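Local coordinates for protein succinate-semialdehyde dehydrogenase (Streptococcus pyogenes MGAS1882, PDB 4OHT) that probably oxidises succinate semialdehyde to succinate as a member of the aldehyde dehydrogenase family, binding NADP as its nicotinamide cofactor, at residues L34-W39 / G149-L154; M74-T79 / W131-Y136; G113-L118 / E449-I454. All coordinates share one frame; numbering follows the deposited sequence.

In the fold
The three contacts report on different parts of an aldehyde dehydrogenase subunit. The centre of contact 2 is about 11 Å, and that of contact 3 about 35 Å, from the centre of the chain. Contact 2 alone touches the bound NADP, through Trp131. Contact 1, its centre 28 Å from that of contact 2, joins helix 22-41 to the loop leading into strand 152-155; in the mixed sheet this strand is a parallel neighbour of strand 124-128, which precedes the loop carrying Trp131. Contact 3 lies in an antiparallel arm that meets the second subunit. Nearest atoms of contacts 1 and 3 are about 10 Å apart, and those of contacts 2 and 3 about 21 Å.

Contact 1 (L34-W39 / G149-L154); sequences LLYKKW and GNPMVL
Pro151 presents its ring to the helix backbone at Leu35 and Tyr36: CG lies 3.6 Å from Tyr36 N, and CD packs 3.7 Å from Tyr36 CB. Trp39, one helical turn further on, adds CZ3 at 3.9 Å from Pro151 CG, the two side chains pointing opposite ways as they pass. Trp39 CG stands anti to its carbonyl carbon (chi1 -67°), which carries the indole edge to Gly149 O; this oxygen lies in the ring plane, 3.2 Å from Trp39 CE3. No direct hydrogen bond joins the segments; instead a water lies 2.9 Å from Tyr36 O and from Gly149 O and bridges the two carbonyls. Leu35 CD1 rests 3.5 Å above one face of the Trp39 indole, toward the rim, and Arg48 makes a cation-pi contact with the same ring. Gly149, at a positive phi of 112°, is the C-prime residue of a Schellman motif ending helix 136-148, which turns the chain toward strand 152-155. Asn150 OD1 accepts from the backbone N of Thr122 and of Gly123. The chemistry is therefore mainly apolar packing of helix 22-41 against the entrance to a strand of the mixed sheet, with a bridging water between two carbonyls.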
loop_
_atom_site.group_PDB
_atom_site.type_symbol
_atom_site.label_atom_id
_atom_site.label_comp_id
_atom_site.label_asym_id
_atom_site.label_seq_id
_atom_site.Cartn_x
_atom_site.Cartn_y
_atom_site.Cartn_z
ATOM N N LEU A 34 -6.136 -0.105 23.546
ATOM C CA LEU A 34 -5.636 -0.860 24.683
ATOM C C LEU A 34 -5.625 -2.350 24.354
ATOM O O LEU A 34 -4.758 -3.097 24.823
ATOM C CB LEU A 34 -6.505 -0.601 25.923
ATOM C CG LEU A 34 -6.446 0.818 26.512
ATOM C CD1 LEU A 34 -7.428 0.950 27.670
ATOM C CD2 LEU A 34 -5.022 1.121 26.983
ATOM N N LEU A 35 -6.590 -2.779 23.548
ATOM C CA LEU A 35 -6.666 -4.178 23.159
ATOM C C LEU A 35 -5.501 -4.493 22.226
ATOM O O LEU A 35 -4.935 -5.589 22.275
ATOM C CB LEU A 35 -7.996 -4.475 22.465
ATOM C CG LEU A 35 -8.210 -5.935 22.051
ATOM C CD1 LEU A 35 -7.986 -6.886 23.243
ATOM C CD2 LEU A 35 -9.620 -6.073 21.498
ATOM N N TYR A 36 -5.145 -3.531 21.379
ATOM C CA TYR A 36 -4.022 -3.708 20.466
ATOM C C TYR A 36 -2.735 -3.895 21.267
ATOM O O TYR A 36 -1.936 -4.781 20.974
ATOM C CB TYR A 36 -3.857 -2.485 19.552
ATOM C CG TYR A 36 -2.453 -2.351 19.005
ATOM C CD1 TYR A 36 -1.993 -3.192 17.991
ATOM C CD2 TYR A 36 -1.555 -1.447 19.569
ATOM C CE1 TYR A 36 -0.667 -3.138 17.560
ATOM C CE2 TYR A 36 -0.232 -1.387 19.149
ATOM C CZ TYR A 36 0.205 -2.238 18.147
ATOM O OH TYR A 36 1.524 -2.202 17.759
ATOM N N LYS A 37 -2.531 -3.049 22.271
ATOM C CA LYS A 37 -1.327 -3.143 23.086
ATOM C C LYS A 37 -1.267 -4.452 23.860
ATOM O O LYS A 37 -0.188 -5.000 24.081
ATOM C CB LYS A 37 -1.229 -1.967 24.056
ATOM C CG LYS A 37 -1.028 -0.637 23.359
ATOM C CD LYS A 37 -0.159 0.305 24.176
ATOM C CE LYS A 37 -0.794 0.648 25.513
ATOM N NZ LYS A 37 0.072 1.574 26.306
ATOM N N LYS A 38 -2.426 -4.952 24.268
ATOM C CA LYS A 38 -2.477 -6.204 25.002
ATOM C C LYS A 38 -1.991 -7.343 24.108
ATOM O O LYS A 38 -1.153 -8.144 24.523
ATOM C CB LYS A 38 -3.905 -6.477 25.478
ATOM C CG LYS A 38 -4.071 -7.779 26.244
ATOM C CD LYS A 38 -5.487 -7.889 26.794
ATOM C CE LYS A 38 -5.752 -9.259 27.402
ATOM N NZ LYS A 38 -7.170 -9.391 27.860
ATOM N N TRP A 39 -2.503 -7.401 22.881
ATOM C CA TRP A 39 -2.112 -8.446 21.939
ATOM C C TRP A 39 -0.691 -8.272 21.418
ATOM O O TRP A 39 -0.078 -9.231 20.958
ATOM C CB TRP A 39 -3.062 -8.492 20.740
ATOM C CG TRP A 39 -4.464 -8.925 21.050
ATOM C CD1 TRP A 39 -4.893 -9.652 22.132
ATOM C CD2 TRP A 39 -5.618 -8.699 20.235
ATOM N NE1 TRP A 39 -6.246 -9.894 22.033
ATOM C CE2 TRP A 39 -6.715 -9.320 20.879
ATOM C CE3 TRP A 39 -5.831 -8.033 19.018
ATOM C CZ2 TRP A 39 -8.009 -9.293 20.345
ATOM C CZ3 TRP A 39 -7.121 -8.009 18.484
ATOM C CH2 TRP A 39 -8.193 -8.636 19.152
ATOM N N GLY A 149 -3.843 -9.506 14.763
ATOM C CA GLY A 149 -3.880 -8.790 16.027
ATOM C C GLY A 149 -4.228 -7.310 15.919
ATOM O O GLY A 149 -3.947 -6.543 16.837
ATOM N N ASN A 150 -4.822 -6.898 14.801
ATOM C CA ASN A 150 -5.217 -5.500 14.625
ATOM C C ASN A 150 -6.693 -5.321 15.003
ATOM O O ASN A 150 -7.574 -5.816 14.304
ATOM C CB ASN A 150 -5.052 -5.049 13.164
ATOM C CG ASN A 150 -3.603 -5.027 12.698
ATOM O OD1 ASN A 150 -2.691 -4.720 13.464
ATOM N ND2 ASN A 150 -3.391 -5.327 11.420
ATOM N N PRO A 151 -6.986 -4.626 16.117
ATOM C CA PRO A 151 -8.402 -4.453 16.454
ATOM C C PRO A 151 -9.063 -3.678 15.306
ATOM O O PRO A 151 -8.396 -2.905 14.603
ATOM C CB PRO A 151 -8.351 -3.646 17.748
ATOM C CG PRO A 151 -7.060 -4.113 18.378
ATOM C CD PRO A 151 -6.119 -4.128 17.197
ATOM N N MET A 152 -10.364 -3.863 15.122
ATOM C CA MET A 152 -11.050 -3.190 14.029
ATOM C C MET A 152 -12.299 -2.369 14.382
ATOM O O MET A 152 -13.059 -2.725 15.284
ATOM C CB MET A 152 -11.419 -4.236 12.976
ATOM C CG MET A 152 -12.240 -3.708 11.819
ATOM S SD MET A 152 -12.467 -4.949 10.529
ATOM C CE MET A 152 -10.776 -5.045 9.892
ATOM N N VAL A 153 -12.486 -1.255 13.673
ATOM C CA VAL A 153 -13.678 -0.425 13.847
ATOM C C VAL A 153 -14.319 -0.374 12.470
ATOM O O VAL A 153 -13.638 -0.190 11.452
ATOM C CB VAL A 153 -13.380 1.012 14.381
ATOM C CG1 VAL A 153 -12.931 0.921 15.832
ATOM C CG2 VAL A 153 -12.338 1.724 13.517
ATOM N N LEU A 154 -15.632 -0.563 12.445
ATOM C CA LEU A 154 -16.370 -0.627 11.202
ATOM C C LEU A 154 -17.412 0.449 10.965
ATOM O O LEU A 154 -18.209 0.768 11.847
ATOM C CB LEU A 154 -17.051 -1.996 11.114
ATOM C CG LEU A 154 -18.124 -2.225 10.048
ATOM C CD1 LEU A 154 -17.477 -2.319 8.682
ATOM C CD2 LEU A 154 -18.874 -3.518 10.353
HETATM O O HOH W 1 -1.643 -6.419 18.573
#

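Contact 2 (M74-T79 / W131-Y136); sequences MGKLFT and WNFPYY. With NAP (NADP nicotinamide-adenine-dinucleotide phosphate), chain C.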
loop_
_atom_site.group_PDB
_atom_site.type_symbol
_atom_site.label_atom_id
_atom_site.label_comp_id
_atom_site.label_asym_id
_atom_site.label_seq_id
_atom_site.Cartn_x
_atom_site.Cartn_y
_atom_site.Cartn_z
ATOM N N MET A 74 -30.968 -5.188 2.649
ATOM C CA MET A 74 -30.774 -4.718 1.278
ATOM C C MET A 74 -31.485 -5.470 0.150
ATOM O O MET A 74 -31.195 -5.256 -1.030
ATOM C CB MET A 74 -29.267 -4.589 0.991
ATOM C CG MET A 74 -28.405 -5.769 1.444
ATOM S SD MET A 74 -28.582 -7.236 0.409
ATOM C CE MET A 74 -27.958 -6.629 -1.169
ATOM N N GLY A 75 -32.416 -6.344 0.527
ATOM C CA GLY A 75 -33.228 -7.067 -0.438
ATOM C C GLY A 75 -32.750 -8.256 -1.249
ATOM O O GLY A 75 -33.518 -8.750 -2.076
ATOM N N LYS A 76 -31.531 -8.741 -1.043
ATOM C CA LYS A 76 -31.070 -9.870 -1.844
ATOM C C LYS A 76 -31.833 -11.154 -1.543
ATOM O O LYS A 76 -32.371 -11.330 -0.451
ATOM C CB LYS A 76 -29.567 -10.113 -1.659
ATOM C CG LYS A 76 -29.150 -10.817 -0.377
ATOM C CD LYS A 76 -27.686 -11.259 -0.472
ATOM C CE LYS A 76 -26.770 -10.071 -0.846
ATOM N NZ LYS A 76 -25.353 -10.463 -1.129
ATOM N N LEU A 77 -31.882 -12.044 -2.528
ATOM C CA LEU A 77 -32.568 -13.322 -2.375
ATOM C C LEU A 77 -32.038 -14.063 -1.153
ATOM O O LEU A 77 -30.820 -14.160 -0.947
ATOM C CB LEU A 77 -32.353 -14.198 -3.616
ATOM C CG LEU A 77 -32.788 -13.660 -4.983
ATOM C CD1 LEU A 77 -32.426 -14.679 -6.055
ATOM C CD2 LEU A 77 -34.288 -13.383 -4.993
ATOM N N PHE A 78 -32.960 -14.579 -0.350
ATOM C CA PHE A 78 -32.623 -15.328 0.855
ATOM C C PHE A 78 -31.643 -16.462 0.539
ATOM O O PHE A 78 -30.733 -16.739 1.323
ATOM C CB PHE A 78 -33.903 -15.898 1.468
ATOM C CG PHE A 78 -33.672 -16.766 2.667
ATOM C CD1 PHE A 78 -33.455 -16.203 3.920
ATOM C CD2 PHE A 78 -33.692 -18.155 2.545
ATOM C CE1 PHE A 78 -33.265 -17.008 5.046
ATOM C CE2 PHE A 78 -33.502 -18.977 3.668
ATOM C CZ PHE A 78 -33.289 -18.398 4.920
ATOM N N THR A 79 -31.826 -17.117 -0.604
ATOM C CA THR A 79 -30.932 -18.205 -0.994
ATOM C C THR A 79 -29.527 -17.673 -1.262
ATOM O O THR A 79 -28.534 -18.322 -0.923
ATOM C CB THR A 79 -31.443 -18.955 -2.248
ATOM O OG1 THR A 79 -31.787 -18.010 -3.273
ATOM C CG2 THR A 79 -32.671 -19.805 -1.899
ATOM N N TRP A 131 -23.036 -2.043 1.001
ATOM C CA TRP A 131 -24.199 -2.900 1.251
ATOM C C TRP A 131 -24.398 -4.139 0.378
ATOM O O TRP A 131 -25.183 -5.014 0.748
ATOM C CB TRP A 131 -25.478 -2.070 1.146
ATOM C CG TRP A 131 -25.532 -1.247 -0.113
ATOM C CD1 TRP A 131 -25.214 0.074 -0.241
ATOM C CD2 TRP A 131 -25.868 -1.706 -1.432
ATOM N NE1 TRP A 131 -25.324 0.466 -1.553
ATOM C CE2 TRP A 131 -25.722 -0.604 -2.307
ATOM C CE3 TRP A 131 -26.274 -2.941 -1.960
ATOM C CZ2 TRP A 131 -25.970 -0.698 -3.685
ATOM C CZ3 TRP A 131 -26.520 -3.036 -3.332
ATOM C CH2 TRP A 131 -26.366 -1.918 -4.177
ATOM N N ASN A 132 -23.713 -4.232 -0.762
ATOM C CA ASN A 132 -23.953 -5.362 -1.655
ATOM C C ASN A 132 -23.706 -6.772 -1.103
ATOM O O ASN A 132 -24.334 -7.725 -1.561
ATOM C CB ASN A 132 -23.235 -5.136 -2.996
ATOM C CG ASN A 132 -21.737 -5.359 -2.927
ATOM O OD1 ASN A 132 -21.098 -5.173 -1.890
ATOM N ND2 ASN A 132 -21.166 -5.746 -4.055
ATOM N N PHE A 133 -22.820 -6.902 -0.118
ATOM C CA PHE A 133 -22.525 -8.187 0.533
ATOM C C PHE A 133 -22.213 -7.802 1.979
ATOM O O PHE A 133 -21.055 -7.805 2.406
ATOM C CB PHE A 133 -21.309 -8.870 -0.105
ATOM C CG PHE A 133 -21.572 -9.447 -1.477
ATOM C CD1 PHE A 133 -22.238 -10.666 -1.625
ATOM C CD2 PHE A 133 -21.148 -8.769 -2.622
ATOM C CE1 PHE A 133 -22.479 -11.205 -2.899
ATOM C CE2 PHE A 133 -21.380 -9.293 -3.898
ATOM C CZ PHE A 133 -22.048 -10.513 -4.038
ATOM N N PRO A 134 -23.258 -7.467 2.753
ATOM C CA PRO A 134 -23.168 -7.051 4.159
ATOM C C PRO A 134 -22.207 -7.829 5.062
ATOM O O PRO A 134 -21.455 -7.231 5.824
ATOM C CB PRO A 134 -24.617 -7.146 4.644
ATOM C CG PRO A 134 -25.404 -6.872 3.415
ATOM C CD PRO A 134 -24.667 -7.685 2.371
ATOM N N TYR A 135 -22.230 -9.155 4.981
ATOM C CA TYR A 135 -21.363 -9.972 5.825
ATOM C C TYR A 135 -20.023 -10.311 5.194
ATOM O O TYR A 135 -18.989 -10.248 5.850
ATOM C CB TYR A 135 -22.095 -11.252 6.239
ATOM C CG TYR A 135 -22.767 -11.116 7.583
ATOM C CD1 TYR A 135 -23.537 -9.998 7.885
ATOM C CD2 TYR A 135 -22.578 -12.072 8.580
ATOM C CE1 TYR A 135 -24.094 -9.822 9.140
ATOM C CE2 TYR A 135 -23.131 -11.909 9.844
ATOM C CZ TYR A 135 -23.886 -10.778 10.117
ATOM O OH TYR A 135 -24.411 -10.597 11.375
ATOM N N TYR A 136 -20.046 -10.671 3.919
ATOM C CA TYR A 136 -18.827 -11.014 3.203
ATOM C C TYR A 136 -17.826 -9.843 3.188
ATOM O O TYR A 136 -16.631 -10.046 3.402
ATOM C CB TYR A 136 -19.186 -11.435 1.775
ATOM C CG TYR A 136 -18.020 -11.432 0.814
ATOM C CD1 TYR A 136 -17.070 -12.454 0.829
ATOM C CD2 TYR A 136 -17.858 -10.392 -0.101
ATOM C CE1 TYR A 136 -15.985 -12.439 -0.044
ATOM C CE2 TYR A 136 -16.776 -10.365 -0.978
ATOM C CZ TYR A 136 -15.843 -11.388 -0.943
ATOM O OH TYR A 136 -14.761 -11.335 -1.788
HETATM P PA NAP C . -20.361 3.887 -1.437
HETATM O O1A NAP C . -18.999 4.477 -1.666
HETATM O O2A NAP C . -21.408 4.882 -1.753
HETATM O O5B NAP C . -20.444 3.432 0.092
HETATM C C5B NAP C . -19.515 2.462 0.573
HETATM C C4B NAP C . -19.207 2.831 2.001
HETATM O O4B NAP C . -18.460 4.070 2.032
HETATM C C3B NAP C . -20.495 3.108 2.723
HETATM O O3B NAP C . -20.345 2.673 4.070
HETATM C C2B NAP C . -20.624 4.585 2.649
HETATM O O2B NAP C . -21.419 5.097 3.719
HETATM C C1B NAP C . -19.212 5.016 2.822
HETATM N N9A NAP C . -18.961 6.326 2.370
HETATM C C8A NAP C . -19.200 6.811 1.132
HETATM N N7A NAP C . -18.756 8.096 1.054
HETATM C C5A NAP C . -18.208 8.461 2.273
HETATM C C6A NAP C . -17.492 9.591 2.793
HETATM N N6A NAP C . -17.328 10.749 2.067
HETATM N N1A NAP C . -16.982 9.524 4.042
HETATM C C2A NAP C . -17.137 8.445 4.781
HETATM N N3A NAP C . -17.803 7.357 4.345
HETATM C C4A NAP C . -18.345 7.325 3.120
HETATM O O3 NAP C . -20.598 2.602 -2.332
HETATM P PN NAP C . -21.945 1.724 -2.212
HETATM O O1N NAP C . -23.062 2.489 -2.854
HETATM O O2N NAP C . -22.256 1.481 -0.751
HETATM O O5D NAP C . -21.748 0.413 -2.941
HETATM P P2B NAP C . -22.979 5.471 3.526
HETATM O O1X NAP C . -23.466 6.031 4.841
HETATM O O2X NAP C . -23.125 6.508 2.486
HETATM O O3X NAP C . -23.776 4.262 3.152
#
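Met74 and Trp131 bring the two backbones nearest, with their CA atoms 6.8 Å apart, where the chain around Met74 passes the loop between strand 124-128 and helix 136-148. This loop belongs to the dinucleotide-binding part of the aldehyde dehydrogenase fold, and Trp131 gives it a direct link to NADP: NE1 makes a weak hydrogen bond to O1N of the cofactor, 3.3 Å long and bent to 133° at the hydrogen. On the protein side, the Trp131 indole receives the Met74 methyl at its edge, near the ring plane, with CE 4.1 Å from CE3. The Met74 chain reaches this place by bending at both chi2 and chi3, which folds the thioether back on itself. Its CG meanwhile sits 3.4 Å from Trp131 O and packs against Pro134 CG. The folded sulfur, Met74 SD, also accepts a weak hydrogen bond from Lys76 N.

Lys76 supplies the polar part of the contact. The lysine chain runs roughly perpendicular to the Phe133 side chain and sets NZ obliquely by the ring, 3.2 Å from Phe133 CD1; the ammonium also makes a salt bridge to Glu84. The other carboxylate oxygen of Glu84 accepts from the backbone N of Tyr135 and of Tyr136, so this acid ties the lysine to the start of helix 136-148. Across the contact, Lys76 NZ donates to Asn132 O over 3.0 Å, lying in the carbonyl plane with a C=O...N angle of 147°.

Contact 3 (G113-L118 / E449-I454); sequences GQAYYL and EHLIYI
Six backbone hydrogen bonds join Gln114, Tyr116 and Leu118 reciprocally to Ile454, Ile452 and His450. Among the shortest is Ile452 N to Tyr116 O, 2.8 Å. The longest, Tyr116 N to Ile452 O, spans 3.2 Å. The N-to-C directions of the two short strand segments make 152°, close to antiparallel, and CA-H...O contacts fill the non-hydrogen-bonded positions, including Ala115 CA to Ile452 O at 3.4 Å.

Aromatic packing is led by Tyr116, whose ring lies over Ile452. With chi1 at 65° the ring swings across its strand partner, bringing Ile452 CB 3.8 Å from the ring centroid and 23° off its normal, a CH-pi contact. On the other face of the sheet, Tyr453 turns its ring edge to Ala115 CB, which lies 3.8 Å from CD1, while Tyr117 runs alongside the aliphatic part of Glu449, CE1 being 3.7 Å from CG.

Tyr453 OH bonds to Ser112 of its own chain, whereas Gln114 OE1 reaches Lys401 and His450 NE2 reaches Ser412 of the second subunit. Leu451, Ile452 and Tyr453 also pair in parallel with one of its strands. Such an antiparallel arm, continuing the sheet across the dimer interface, is the oligomerisation element of the aldehyde dehydrogenase fold.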
loop_
_atom_site.group_PDB
_atom_site.type_symbol
_atom_site.label_atom_id
_atom_site.label_comp_id
_atom_site.label_asym_id
_atom_site.label_seq_id
_atom_site.Cartn_x
_atom_site.Cartn_y
_atom_site.Cartn_z
ATOM N N GLY A 113 25.363 -11.765 6.825
ATOM C CA GLY A 113 24.974 -12.013 8.204
ATOM C C GLY A 113 23.668 -12.780 8.335
ATOM O O GLY A 113 23.225 -13.434 7.387
ATOM N N GLN A 114 23.055 -12.709 9.515
ATOM C CA GLN A 114 21.787 -13.385 9.769
ATOM C C GLN A 114 20.653 -12.372 9.623
ATOM O O GLN A 114 20.684 -11.306 10.242
ATOM C CB GLN A 114 21.772 -13.976 11.182
ATOM C CG GLN A 114 20.367 -14.334 11.693
ATOM C CD GLN A 114 20.369 -14.936 13.094
ATOM O OE1 GLN A 114 19.320 -15.042 13.741
ATOM N NE2 GLN A 114 21.546 -15.341 13.565
ATOM N N ALA A 115 19.653 -12.701 8.810
ATOM C CA ALA A 115 18.538 -11.787 8.604
ATOM C C ALA A 115 17.188 -12.461 8.397
ATOM O O ALA A 115 17.078 -13.500 7.742
ATOM C CB ALA A 115 18.836 -10.879 7.425
ATOM N N TYR A 116 16.157 -11.847 8.965
ATOM C CA TYR A 116 14.796 -12.340 8.834
ATOM C C TYR A 116 13.861 -11.224 9.273
ATOM O O TYR A 116 14.311 -10.216 9.810
ATOM C CB TYR A 116 14.583 -13.578 9.713
ATOM C CG TYR A 116 14.685 -13.305 11.195
ATOM C CD1 TYR A 116 13.564 -12.920 11.937
ATOM C CD2 TYR A 116 15.911 -13.408 11.852
ATOM C CE1 TYR A 116 13.665 -12.647 13.304
ATOM C CE2 TYR A 116 16.025 -13.138 13.207
ATOM C CZ TYR A 116 14.901 -12.759 13.928
ATOM O OH TYR A 116 15.031 -12.490 15.268
ATOM N N TYR A 117 12.568 -11.378 9.014
ATOM C CA TYR A 117 11.630 -10.365 9.474
ATOM C C TYR A 117 10.413 -10.992 10.123
ATOM O O TYR A 117 9.924 -12.047 9.705
ATOM C CB TYR A 117 11.220 -9.401 8.346
ATOM C CG TYR A 117 10.404 -9.974 7.209
ATOM C CD1 TYR A 117 9.024 -10.160 7.335
ATOM C CD2 TYR A 117 10.998 -10.270 5.979
ATOM C CE1 TYR A 117 8.258 -10.616 6.267
ATOM C CE2 TYR A 117 10.243 -10.727 4.904
ATOM C CZ TYR A 117 8.873 -10.894 5.057
ATOM O OH TYR A 117 8.118 -11.316 3.992
ATOM N N LEU A 118 9.958 -10.339 11.185
ATOM C CA LEU A 118 8.792 -10.777 11.928
ATOM C C LEU A 118 7.588 -10.109 11.298
ATOM O O LEU A 118 7.711 -9.050 10.681
ATOM C CB LEU A 118 8.905 -10.327 13.384
ATOM C CG LEU A 118 10.144 -10.806 14.141
ATOM C CD1 LEU A 118 10.260 -10.056 15.457
ATOM C CD2 LEU A 118 10.045 -12.311 14.381
ATOM N N GLU A 449 6.376 -5.588 8.713
ATOM C CA GLU A 449 7.460 -6.539 8.458
ATOM C C GLU A 449 8.666 -5.951 9.173
ATOM O O GLU A 449 9.314 -5.020 8.681
ATOM C CB GLU A 449 7.746 -6.680 6.960
ATOM C CG GLU A 449 6.605 -7.297 6.180
ATOM C CD GLU A 449 5.741 -6.260 5.493
ATOM O OE1 GLU A 449 5.833 -5.057 5.849
ATOM O OE2 GLU A 449 4.963 -6.657 4.598
ATOM N N HIS A 450 8.938 -6.495 10.352
ATOM C CA HIS A 450 10.015 -6.037 11.217
ATOM C C HIS A 450 11.312 -6.793 10.958
ATOM O O HIS A 450 11.461 -7.942 11.375
ATOM C CB HIS A 450 9.563 -6.215 12.675
ATOM C CG HIS A 450 10.500 -5.640 13.686
ATOM N ND1 HIS A 450 10.132 -5.430 14.998
ATOM C CD2 HIS A 450 11.789 -5.232 13.587
ATOM C CE1 HIS A 450 11.153 -4.917 15.663
ATOM N NE2 HIS A 450 12.171 -4.787 14.829
ATOM N N LEU A 451 12.242 -6.136 10.268
ATOM C CA LEU A 451 13.535 -6.728 9.941
ATOM C C LEU A 451 14.447 -6.828 11.155
ATOM O O LEU A 451 14.541 -5.898 11.958
ATOM C CB LEU A 451 14.250 -5.903 8.860
ATOM C CG LEU A 451 15.742 -6.216 8.619
ATOM C CD1 LEU A 451 15.884 -7.546 7.891
ATOM C CD2 LEU A 451 16.396 -5.096 7.801
ATOM N N ILE A 452 15.105 -7.973 11.288
ATOM C CA ILE A 452 16.064 -8.193 12.360
ATOM C C ILE A 452 17.351 -8.554 11.614
ATOM O O ILE A 452 17.384 -9.538 10.879
ATOM C CB ILE A 452 15.672 -9.380 13.269
ATOM C CG1 ILE A 452 14.290 -9.149 13.892
ATOM C CG2 ILE A 452 16.729 -9.562 14.356
ATOM C CD1 ILE A 452 14.197 -7.937 14.786
ATOM N N TYR A 453 18.403 -7.760 11.793
ATOM C CA TYR A 453 19.657 -8.022 11.097
ATOM C C TYR A 453 20.875 -8.098 12.009
ATOM O O TYR A 453 21.104 -7.210 12.834
ATOM C CB TYR A 453 19.891 -6.946 10.033
ATOM C CG TYR A 453 21.164 -7.134 9.237
ATOM C CD1 TYR A 453 21.348 -8.263 8.438
ATOM C CD2 TYR A 453 22.181 -6.182 9.281
ATOM C CE1 TYR A 453 22.516 -8.442 7.702
ATOM C CE2 TYR A 453 23.356 -6.350 8.550
ATOM C CZ TYR A 453 23.517 -7.483 7.763
ATOM O OH TYR A 453 24.676 -7.665 7.045
ATOM N N ILE A 454 21.647 -9.172 11.858
ATOM C CA ILE A 454 22.868 -9.373 12.635
ATOM C C ILE A 454 24.023 -9.579 11.654
ATOM O O ILE A 454 24.149 -10.645 11.052
ATOM C CB ILE A 454 22.801 -10.635 13.514
ATOM C CG1 ILE A 454 21.559 -10.601 14.408
ATOM C CG2 ILE A 454 24.071 -10.732 14.358
ATOM C CD1 ILE A 454 21.349 -11.878 15.216
#